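Local coordinates for mandelate racemase/muconate lactonizing enzyme, C-terminal domain protein (Paracoccus denitrificans, PDB 4DWD), which binds magnesium and, as an enolase-superfamily protein of the mandelate racemase/muconate lactonizing type, probably has hydro-lyase activity, at residues B[53-58]-B[92-97]; B[60-65]-B[72-77]; B[86-91]-B[250-255]; B[270-273]-B[277-280]. All coordinates share one frame; numbering follows the deposited sequence.

Interaction 1: B[53-58]-B[92-97]; sequences GVVARD and TAALAA
Val54 is the first residue of 53-58 to reach helix 90-110: its CG1 comes to 4.0 Å from CB of Ala94. This methyl lies anti to its own backbone N (chi1 168°), on the flank of the valine that faces the neighbouring helix. Val55 follows with its other branch. Its CG2, set beside the backbone N, touches the same CB of Ala94 at 3.7 Å, so one small methyl is received by two valine branches in succession. The short alanine side chain lets the helices come close: the CA atoms of Val55 and Ala94 are 5.8 Å apart, and apolar van der Waals contact carries the whole meeting. Past the valines one turn of the helix widens, and Ala56, Arg57 and Asp58 stay clear of Ala94. Val55 O probably accepts from Ala60 N, in keeping with a pi-type turn over 55-58. The O of Gly53 lies over the centre of the Arg57 guanidinium, 3.5 Å above its plane, and Arg57 packs on Ile49 of a second subunit. The valine side is enclosed within the N-terminal domain: Val55 also meets Val28 of strand 24-32, Val54 rests on Leu82, and Ile59, a turn further along helix 49-63, covers Ala94 as well.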
loop_
_atom_site.group_PDB
_atom_site.type_symbol
_atom_site.label_atom_id
_atom_site.label_comp_id
_atom_site.label_asym_id
_atom_site.label_seq_id
_atom_site.Cartn_x
_atom_site.Cartn_y
_atom_site.Cartn_z
ATOM N N GLY B 53 -32.339 0.060 30.591
ATOM C CA GLY B 53 -32.720 -1.337 30.789
ATOM C C GLY B 53 -31.513 -2.257 30.929
ATOM O O GLY B 53 -31.511 -3.174 31.754
ATOM N N VAL B 54 -30.467 -2.010 30.138
ATOM C CA VAL B 54 -29.241 -2.798 30.245
ATOM C C VAL B 54 -28.573 -2.540 31.599
ATOM O O VAL B 54 -28.102 -3.472 32.251
ATOM C CB VAL B 54 -28.305 -2.521 29.045
ATOM C CG1 VAL B 54 -26.918 -3.095 29.296
ATOM C CG2 VAL B 54 -28.888 -3.110 27.764
ATOM N N VAL B 55 -28.561 -1.283 32.052
ATOM C CA VAL B 55 -28.060 -1.002 33.411
ATOM C C VAL B 55 -28.843 -1.806 34.466
ATOM O O VAL B 55 -28.248 -2.524 35.274
ATOM C CB VAL B 55 -28.095 0.509 33.740
ATOM C CG1 VAL B 55 -27.716 0.772 35.197
ATOM C CG2 VAL B 55 -27.157 1.283 32.817
ATOM N N ALA B 56 -30.171 -1.697 34.439
ATOM C CA ALA B 56 -31.009 -2.317 35.467
ATOM C C ALA B 56 -30.928 -3.849 35.457
ATOM O O ALA B 56 -30.832 -4.479 36.511
ATOM C CB ALA B 56 -32.455 -1.867 35.314
ATOM N N ARG B 57 -30.967 -4.448 34.270
ATOM C CA ARG B 57 -31.037 -5.910 34.183
ATOM C C ARG B 57 -29.669 -6.574 34.235
ATOM O O ARG B 57 -29.513 -7.643 34.828
ATOM C CB ARG B 57 -31.717 -6.347 32.884
ATOM C CG ARG B 57 -33.206 -6.086 32.769
ATOM C CD ARG B 57 -33.769 -6.815 31.550
ATOM N NE ARG B 57 -33.081 -6.442 30.308
ATOM C CZ ARG B 57 -33.336 -5.333 29.613
ATOM N NH1 ARG B 57 -34.278 -4.486 30.014
ATOM N NH2 ARG B 57 -32.657 -5.076 28.512
ATOM N N ASP B 58 -28.690 -5.958 33.579
ATOM C CA ASP B 58 -27.419 -6.633 33.317
ATOM C C ASP B 58 -26.269 -6.158 34.199
ATOM O O ASP B 58 -25.472 -6.976 34.683
ATOM C CB ASP B 58 -27.044 -6.535 31.835
ATOM C CG ASP B 58 -28.146 -7.026 30.910
ATOM O OD1 ASP B 58 -28.852 -8.010 31.250
ATOM O OD2 ASP B 58 -28.316 -6.434 29.829
ATOM N N THR B 92 -22.523 0.373 25.177
ATOM C CA THR B 92 -21.421 1.254 25.554
ATOM C C THR B 92 -21.898 2.490 26.326
ATOM O O THR B 92 -21.181 2.958 27.204
ATOM C CB THR B 92 -20.522 1.670 24.364
ATOM O OG1 THR B 92 -21.301 2.318 23.341
ATOM C CG2 THR B 92 -19.818 0.436 23.762
ATOM N N ALA B 93 -23.085 3.011 26.008
ATOM C CA ALA B 93 -23.626 4.155 26.772
ATOM C C ALA B 93 -24.002 3.749 28.194
ATOM O O ALA B 93 -23.775 4.511 29.134
ATOM C CB ALA B 93 -24.814 4.785 26.063
ATOM N N ALA B 94 -24.572 2.552 28.354
ATOM C CA ALA B 94 -24.847 2.011 29.692
ATOM C C ALA B 94 -23.576 1.907 30.533
ATOM O O ALA B 94 -23.545 2.318 31.697
ATOM C CB ALA B 94 -25.521 0.659 29.569
ATOM N N LEU B 95 -22.525 1.370 29.922
ATOM C CA LEU B 95 -21.224 1.241 30.583
ATOM C C LEU B 95 -20.603 2.610 30.894
ATOM O O LEU B 95 -20.086 2.815 31.998
ATOM C CB LEU B 95 -20.286 0.385 29.738
ATOM C CG LEU B 95 -20.691 -1.088 29.655
ATOM C CD1 LEU B 95 -19.984 -1.765 28.483
ATOM C CD2 LEU B 95 -20.377 -1.811 30.953
ATOM N N ALA B 96 -20.688 3.545 29.933
ATOM C CA ALA B 96 -20.186 4.910 30.132
ATOM C C ALA B 96 -20.863 5.566 31.325
ATOM O O ALA B 96 -20.193 6.181 32.151
ATOM C CB ALA B 96 -20.424 5.749 28.884
ATOM N N ALA B 97 -22.189 5.426 31.415
ATOM C CA ALA B 97 -22.931 6.045 32.513
ATOM C C ALA B 97 -22.449 5.514 33.869
ATOM O O ALA B 97 -22.280 6.283 34.830
ATOM C CB ALA B 97 -24.421 5.788 32.332
#

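Interaction 2: B[60-65]-B[72-77]; sequences APFLEG and AVLLDR
In the helix-loop-helix step from helix 49-63 to helix 71-81, Phe62 and Leu63 close against Leu74, Leu75 and Arg77. The phenyl ring does most of the bridging. With CG anti to the backbone N (chi1 172°), Phe62 extends toward the second helix and brings CE2 to 3.6 Å from CD2 of Leu74. The same CE2 is 3.4 Å from the O of Leu74, which approaches the ring obliquely, while the CA of Leu74 lies at the ring edge, in its plane. Arg77 crosses the phenyl at about a right angle, its CD 3.7 Å from CZ of Phe62. CZ stands near the edge of the guanidinium, and the two planes are 56° apart, so the groups are not stacked. These helices belong to the N-terminal capping domain of the enolase superfamily, where they pack beside the antiparallel sheet. Leu63 works on that inner side: its CD2 meets CB of Leu74 at 3.9 Å and CD2 of Leu75 at 4.2 Å, and the residue also touches Val8 of strand 5-14. Glu64, the first residue past the helix, can bind calcium in this protein, although none is bound to this chain, and accepts at OE2 from the N of Val8. Arg77 continues outward to Trp122 of a third subunit.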
loop_
_atom_site.group_PDB
_atom_site.type_symbol
_atom_site.label_atom_id
_atom_site.label_comp_id
_atom_site.label_asym_id
_atom_site.label_seq_id
_atom_site.Cartn_x
_atom_site.Cartn_y
_atom_site.Cartn_z
ATOM N N ALA B 60 -26.325 -3.529 36.990
ATOM C CA ALA B 60 -26.628 -3.285 38.403
ATOM C C ALA B 60 -26.443 -4.514 39.313
ATOM O O ALA B 60 -25.770 -4.398 40.337
ATOM C CB ALA B 60 -28.020 -2.684 38.560
ATOM N N PRO B 61 -27.017 -5.688 38.947
ATOM C CA PRO B 61 -26.865 -6.834 39.857
ATOM C C PRO B 61 -25.407 -7.236 40.047
ATOM O O PRO B 61 -25.049 -7.767 41.093
ATOM C CB PRO B 61 -27.632 -7.966 39.156
ATOM C CG PRO B 61 -28.545 -7.295 38.195
ATOM C CD PRO B 61 -27.897 -6.002 37.801
ATOM N N PHE B 62 -24.568 -6.969 39.051
ATOM C CA PHE B 62 -23.153 -7.308 39.137
ATOM C C PHE B 62 -22.358 -6.313 39.984
ATOM O O PHE B 62 -21.473 -6.704 40.735
ATOM C CB PHE B 62 -22.550 -7.421 37.736
ATOM C CG PHE B 62 -21.057 -7.574 37.735
ATOM C CD1 PHE B 62 -20.472 -8.806 38.024
ATOM C CD2 PHE B 62 -20.228 -6.481 37.459
ATOM C CE1 PHE B 62 -19.093 -8.951 38.032
ATOM C CE2 PHE B 62 -18.847 -6.625 37.458
ATOM C CZ PHE B 62 -18.280 -7.859 37.752
ATOM N N LEU B 63 -22.667 -5.025 39.855
ATOM C CA LEU B 63 -21.943 -3.996 40.600
ATOM C C LEU B 63 -22.279 -3.931 42.080
ATOM O O LEU B 63 -21.440 -3.558 42.887
ATOM C CB LEU B 63 -22.205 -2.619 39.997
ATOM C CG LEU B 63 -21.699 -2.367 38.584
ATOM C CD1 LEU B 63 -22.063 -0.941 38.190
ATOM C CD2 LEU B 63 -20.190 -2.573 38.523
ATOM N N GLU B 64 -23.521 -4.259 42.422
ATOM C CA GLU B 64 -23.960 -4.140 43.815
ATOM C C GLU B 64 -23.147 -5.121 44.671
ATOM O O GLU B 64 -23.037 -6.298 44.331
ATOM C CB GLU B 64 -25.489 -4.292 43.922
ATOM C CG GLU B 64 -26.216 -3.052 43.376
ATOM C CD GLU B 64 -27.711 -3.227 43.158
ATOM O OE1 GLU B 64 -28.226 -4.350 43.349
ATOM O OE2 GLU B 64 -28.378 -2.229 42.798
ATOM N N GLY B 65 -22.529 -4.604 45.734
ATOM C CA GLY B 65 -21.659 -5.379 46.628
ATOM C C GLY B 65 -20.177 -5.313 46.289
ATOM O O GLY B 65 -19.336 -5.845 47.022
ATOM N N ALA B 72 -12.547 -0.072 36.824
ATOM C CA ALA B 72 -12.047 -0.490 35.513
ATOM C C ALA B 72 -12.186 -1.991 35.321
ATOM O O ALA B 72 -12.676 -2.448 34.287
ATOM C CB ALA B 72 -10.605 -0.040 35.298
ATOM N N VAL B 73 -11.761 -2.763 36.317
ATOM C CA VAL B 73 -11.915 -4.213 36.253
ATOM C C VAL B 73 -13.405 -4.577 36.196
ATOM O O VAL B 73 -13.814 -5.416 35.400
ATOM C CB VAL B 73 -11.224 -4.917 37.430
ATOM C CG1 VAL B 73 -11.479 -6.419 37.402
ATOM C CG2 VAL B 73 -9.736 -4.642 37.398
ATOM N N LEU B 74 -14.224 -3.931 37.026
ATOM C CA LEU B 74 -15.655 -4.254 37.029
ATOM C C LEU B 74 -16.303 -3.979 35.682
ATOM O O LEU B 74 -17.031 -4.822 35.159
ATOM C CB LEU B 74 -16.396 -3.466 38.110
ATOM C CG LEU B 74 -16.056 -3.819 39.550
ATOM C CD1 LEU B 74 -16.568 -2.741 40.498
ATOM C CD2 LEU B 74 -16.638 -5.183 39.907
ATOM N N LEU B 75 -16.041 -2.807 35.118
ATOM C CA LEU B 75 -16.717 -2.428 33.882
ATOM C C LEU B 75 -16.108 -3.063 32.634
ATOM O O LEU B 75 -16.810 -3.291 31.658
ATOM C CB LEU B 75 -16.861 -0.909 33.761
ATOM C CG LEU B 75 -17.748 -0.320 34.867
ATOM C CD1 LEU B 75 -17.703 1.188 34.725
ATOM C CD2 LEU B 75 -19.187 -0.834 34.810
ATOM N N ASP B 76 -14.818 -3.392 32.665
ATOM C CA ASP B 76 -14.254 -4.147 31.545
ATOM C C ASP B 76 -14.734 -5.595 31.575
ATOM O O ASP B 76 -14.962 -6.191 30.513
ATOM C CB ASP B 76 -12.719 -4.056 31.505
ATOM C CG ASP B 76 -12.223 -2.660 31.169
ATOM O OD1 ASP B 76 -13.054 -1.760 30.890
ATOM O OD2 ASP B 76 -10.991 -2.468 31.180
ATOM N N ARG B 77 -14.914 -6.162 32.775
ATOM C CA ARG B 77 -15.574 -7.470 32.868
ATOM C C ARG B 77 -16.987 -7.384 32.288
ATOM O O ARG B 77 -17.391 -8.244 31.515
ATOM C CB ARG B 77 -15.607 -8.018 34.296
ATOM C CG ARG B 77 -16.021 -9.484 34.351
ATOM C CD ARG B 77 -16.018 -10.044 35.764
ATOM N NE ARG B 77 -14.779 -9.763 36.491
ATOM C CZ ARG B 77 -13.641 -10.447 36.376
ATOM N NH1 ARG B 77 -12.590 -10.092 37.106
ATOM N NH2 ARG B 77 -13.539 -11.476 35.537
#

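Interaction 3: B[86-91]-B[250-255]; sequences GPEGIA and QTYTLQ
Gly89 lies over one face of the Tyr252 ring, and CB of Glu88 meets the ring obliquely beside it, joining the N-terminal domain to a loop of the enolase-type barrel domain. The contact is a CH-pi interaction: CA of Gly89 stands 4.1 Å from the ring centroid, 18° off the normal. The N of Gly89 sits 3.5 Å above the ring plane, shifted toward the rim. Glu88 brings its CB to 3.7 Å from CD2 of Tyr252, then bends at chi2 (92°) and carries its carboxylate away. Without the ring, an alanine at Tyr252 would probably leave a gap beneath Gly89 and deprive CB of Glu88 of its apolar cover. In the second shell, Thr92 and Lys274 touch the tyrosine side chain, as does Gly86 of a second subunit. Gly89 is the N-cap of helix 90-110, and its N makes a weak hydrogen bond to Thr92 OG1. The Glu88 side chain lies about 6 Å from a bound magnesium ion. The barrel loop follows directly on Glu249, a calcium ligand seen in this protein but without an ion in this chain, whose side chain is about 7 Å from that of Tyr252. Thr253 caps the next helix, its OG1 accepting from the N of Ala256.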
loop_
_atom_site.group_PDB
_atom_site.type_symbol
_atom_site.label_atom_id
_atom_site.label_comp_id
_atom_site.label_asym_id
_atom_site.label_seq_id
_atom_site.Cartn_x
_atom_site.Cartn_y
_atom_site.Cartn_z
ATOM N N GLY B 86 -23.638 -5.930 21.120
ATOM C CA GLY B 86 -23.118 -5.034 20.103
ATOM C C GLY B 86 -21.604 -4.977 20.222
ATOM O O GLY B 86 -20.900 -5.638 19.468
ATOM N N PRO B 87 -21.089 -4.209 21.193
ATOM C CA PRO B 87 -21.797 -3.444 22.223
ATOM C C PRO B 87 -22.044 -1.984 21.860
ATOM O O PRO B 87 -22.507 -1.203 22.712
ATOM C CB PRO B 87 -20.854 -3.557 23.416
ATOM C CG PRO B 87 -19.495 -3.519 22.769
ATOM C CD PRO B 87 -19.635 -4.270 21.459
ATOM N N GLU B 88 -21.760 -1.625 20.609
ATOM C CA GLU B 88 -21.866 -0.232 20.161
ATOM C C GLU B 88 -23.218 0.373 20.487
ATOM O O GLU B 88 -24.268 -0.233 20.246
ATOM C CB GLU B 88 -21.689 -0.125 18.647
ATOM C CG GLU B 88 -20.299 -0.464 18.115
ATOM C CD GLU B 88 -20.162 -1.922 17.724
ATOM O OE1 GLU B 88 -20.850 -2.786 18.319
ATOM O OE2 GLU B 88 -19.343 -2.213 16.821
ATOM N N GLY B 89 -23.197 1.601 21.004
ATOM C CA GLY B 89 -24.434 2.364 21.193
ATOM C C GLY B 89 -25.067 2.077 22.540
ATOM O O GLY B 89 -24.635 2.593 23.562
ATOM N N ILE B 90 -26.104 1.250 22.537
ATOM C CA ILE B 90 -26.862 1.014 23.763
ATOM C C ILE B 90 -25.992 0.526 24.930
ATOM O O ILE B 90 -26.026 1.092 26.034
ATOM C CB ILE B 90 -28.004 0.019 23.496
ATOM C CG1 ILE B 90 -29.087 0.690 22.635
ATOM C CG2 ILE B 90 -28.623 -0.452 24.812
ATOM C CD1 ILE B 90 -30.036 -0.279 21.956
ATOM N N ALA B 91 -25.201 -0.518 24.693
ATOM C CA ALA B 91 -24.406 -1.093 25.768
ATOM C C ALA B 91 -23.223 -0.211 26.155
ATOM O O ALA B 91 -22.938 -0.059 27.345
ATOM C CB ALA B 91 -23.958 -2.513 25.420
ATOM N N GLN B 250 -20.169 8.880 16.377
ATOM C CA GLN B 250 -20.853 7.583 16.246
ATOM C C GLN B 250 -19.835 6.447 16.174
ATOM O O GLN B 250 -20.044 5.461 15.460
ATOM C CB GLN B 250 -21.752 7.561 15.018
ATOM C CG GLN B 250 -22.876 8.585 15.085
ATOM C CD GLN B 250 -23.808 8.472 13.897
ATOM O OE1 GLN B 250 -24.616 7.546 13.804
ATOM N NE2 GLN B 250 -23.701 9.417 12.972
ATOM N N THR B 251 -18.732 6.608 16.905
ATOM C CA THR B 251 -17.735 5.562 17.091
ATOM C C THR B 251 -17.707 5.195 18.576
ATOM O O THR B 251 -17.614 6.085 19.425
ATOM C CB THR B 251 -16.359 6.051 16.607
ATOM O OG1 THR B 251 -16.452 6.423 15.232
ATOM C CG2 THR B 251 -15.305 4.964 16.753
ATOM N N TYR B 252 -17.777 3.895 18.892
ATOM C CA TYR B 252 -18.137 3.466 20.243
ATOM C C TYR B 252 -17.131 2.575 20.941
ATOM O O TYR B 252 -17.355 2.197 22.077
ATOM C CB TYR B 252 -19.519 2.783 20.247
ATOM C CG TYR B 252 -20.615 3.624 19.617
ATOM C CD1 TYR B 252 -21.290 4.596 20.363
ATOM C CD2 TYR B 252 -20.981 3.442 18.278
ATOM C CE1 TYR B 252 -22.295 5.361 19.803
ATOM C CE2 TYR B 252 -22.004 4.197 17.701
ATOM C CZ TYR B 252 -22.658 5.153 18.473
ATOM O OH TYR B 252 -23.659 5.948 17.941
ATOM N N THR B 253 -16.051 2.215 20.254
ATOM C CA THR B 253 -14.991 1.428 20.885
ATOM C C THR B 253 -13.630 2.024 20.577
ATOM O O THR B 253 -13.458 2.741 19.580
ATOM C CB THR B 253 -14.972 -0.050 20.419
ATOM O OG1 THR B 253 -14.586 -0.100 19.042
ATOM C CG2 THR B 253 -16.347 -0.722 20.610
ATOM N N LEU B 254 -12.658 1.685 21.415
ATOM C CA LEU B 254 -11.289 2.121 21.225
ATOM C C LEU B 254 -10.721 1.579 19.913
ATOM O O LEU B 254 -9.999 2.284 19.209
ATOM C CB LEU B 254 -10.441 1.645 22.412
ATOM C CG LEU B 254 -8.989 2.112 22.467
ATOM C CD1 LEU B 254 -8.914 3.612 22.702
ATOM C CD2 LEU B 254 -8.238 1.344 23.545
ATOM N N GLN B 255 -11.087 0.345 19.568
ATOM C CA GLN B 255 -10.581 -0.277 18.336
ATOM C C GLN B 255 -11.216 0.346 17.094
ATOM O O GLN B 255 -10.531 0.556 16.097
ATOM C CB GLN B 255 -10.796 -1.791 18.347
ATOM C CG GLN B 255 -10.013 -2.519 19.427
ATOM C CD GLN B 255 -10.625 -2.357 20.794
ATOM O OE1 GLN B 255 -11.828 -2.133 20.920
ATOM N NE2 GLN B 255 -9.795 -2.450 21.832
#

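Interaction 4: B[270-273]-B[277-280]; sequences PDIV and GITG
Two polar contacts join the O of Ile272 to Gly277, and both are modest. The N of Gly277 donates to it over 3.4 Å with an N-H...O angle of only 122°, a weak hydrogen bond; the CA of Gly277 makes a CA-H...O contact with the same oxygen, also at 3.4 Å. Gly277 has a positive phi, which favours a residue without a side chain. Apolar contacts complete the closure. CG1 of Ile272, anti to the backbone N (chi1 -159°), lies against the Gly277 peptide, 3.5 Å from its C. Further along, CD1 of Ile272 meets CG1 of Ile278 at 4.0 Å, the two side chains lying alongside and pointing the same way. An alanine replacing Ile272 would probably uncover the Gly277 peptide and leave Ile278 without this neighbour. Within the loop, Asp271 OD1 accepts from the N of Val273 at 2.9 Å, nearly straight at 165°, which makes an Asx turn. This bond uses the anti side of the carboxylate; OD2 bonds to ND1 of His298. The whole is a beta-to-alpha loop of the barrel, leading from strand 267-268 into helix 277-291, and the Asp271-His298 pair resembles the His-Asp dyad of the mandelate racemase subgroup.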
loop_
_atom_site.group_PDB
_atom_site.type_symbol
_atom_site.label_atom_id
_atom_site.label_comp_id
_atom_site.label_asym_id
_atom_site.label_seq_id
_atom_site.Cartn_x
_atom_site.Cartn_y
_atom_site.Cartn_z
ATOM N N PRO B 270 -15.192 11.231 19.844
ATOM C CA PRO B 270 -16.063 10.342 20.611
ATOM C C PRO B 270 -16.750 11.116 21.763
ATOM O O PRO B 270 -16.302 12.209 22.146
ATOM C CB PRO B 270 -15.087 9.292 21.149
ATOM C CG PRO B 270 -13.797 10.045 21.314
ATOM C CD PRO B 270 -13.765 11.005 20.142
ATOM N N ASP B 271 -17.824 10.540 22.299
ATOM C CA ASP B 271 -18.694 11.222 23.278
ATOM C C ASP B 271 -18.683 10.422 24.567
ATOM O O ASP B 271 -19.018 9.221 24.577
ATOM C CB ASP B 271 -20.124 11.333 22.699
ATOM C CG ASP B 271 -21.079 12.101 23.579
ATOM O OD1 ASP B 271 -21.004 12.000 24.816
ATOM O OD2 ASP B 271 -21.955 12.791 23.005
ATOM N N ILE B 272 -18.350 11.108 25.658
ATOM C CA ILE B 272 -18.196 10.501 26.978
ATOM C C ILE B 272 -19.438 9.785 27.542
ATOM O O ILE B 272 -19.298 8.915 28.418
ATOM C CB ILE B 272 -17.668 11.590 27.967
ATOM C CG1 ILE B 272 -16.990 11.002 29.208
ATOM C CG2 ILE B 272 -18.744 12.621 28.328
ATOM C CD1 ILE B 272 -15.985 11.981 29.775
ATOM N N VAL B 273 -20.636 10.155 27.070
ATOM C CA VAL B 273 -21.858 9.473 27.506
ATOM C C VAL B 273 -22.353 8.453 26.491
ATOM O O VAL B 273 -23.337 7.735 26.750
ATOM C CB VAL B 273 -23.004 10.440 27.907
ATOM C CG1 VAL B 273 -22.571 11.337 29.047
ATOM C CG2 VAL B 273 -23.520 11.269 26.740
ATOM N N GLY B 277 -17.013 6.545 29.072
ATOM C CA GLY B 277 -17.006 7.334 30.296
ATOM C C GLY B 277 -15.653 8.004 30.461
ATOM O O GLY B 277 -14.904 8.165 29.495
ATOM N N ILE B 278 -15.343 8.427 31.677
ATOM C CA ILE B 278 -14.071 9.089 31.939
ATOM C C ILE B 278 -12.880 8.166 31.636
ATOM O O ILE B 278 -11.942 8.568 30.945
ATOM C CB ILE B 278 -14.045 9.631 33.391
ATOM C CG1 ILE B 278 -15.009 10.828 33.484
ATOM C CG2 ILE B 278 -12.616 9.978 33.820
ATOM C CD1 ILE B 278 -15.496 11.137 34.884
ATOM N N THR B 279 -12.927 6.934 32.133
ATOM C CA THR B 279 -11.828 5.983 31.922
ATOM C C THR B 279 -11.558 5.769 30.428
ATOM O O THR B 279 -10.412 5.862 29.971
ATOM C CB THR B 279 -12.159 4.651 32.601
ATOM O OG1 THR B 279 -12.473 4.906 33.981
ATOM C CG2 THR B 279 -10.986 3.692 32.515
ATOM N N GLY B 280 -12.613 5.503 29.666
ATOM C CA GLY B 280 -12.446 5.227 28.241
ATOM C C GLY B 280 -12.044 6.442 27.440
ATOM O O GLY B 280 -11.263 6.335 26.480
#

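All four contacts are largely buried, yet their depth and chemistry differ. Interaction 4 lies nearest the centre of the chain, touches no other subunit and is the one contact whose segments share a hydrogen bond, though a weak one. Interactions 1 and 2 both use helix 49-63 and are mainly apolar, but the small alanine interface of the first gives way to larger side chains in the second, the most peripheral; interactions 1, 2 and 3 all reach neighbouring subunits. Interaction 3 joins the N-terminal domain to the barrel through a ring face. Helix 90-110 links these levels: it supplies Ala94 to interaction 1, begins within interaction 3, and sets the CB of Ala96 3.4 Å from the O of Ile272 in interaction 4.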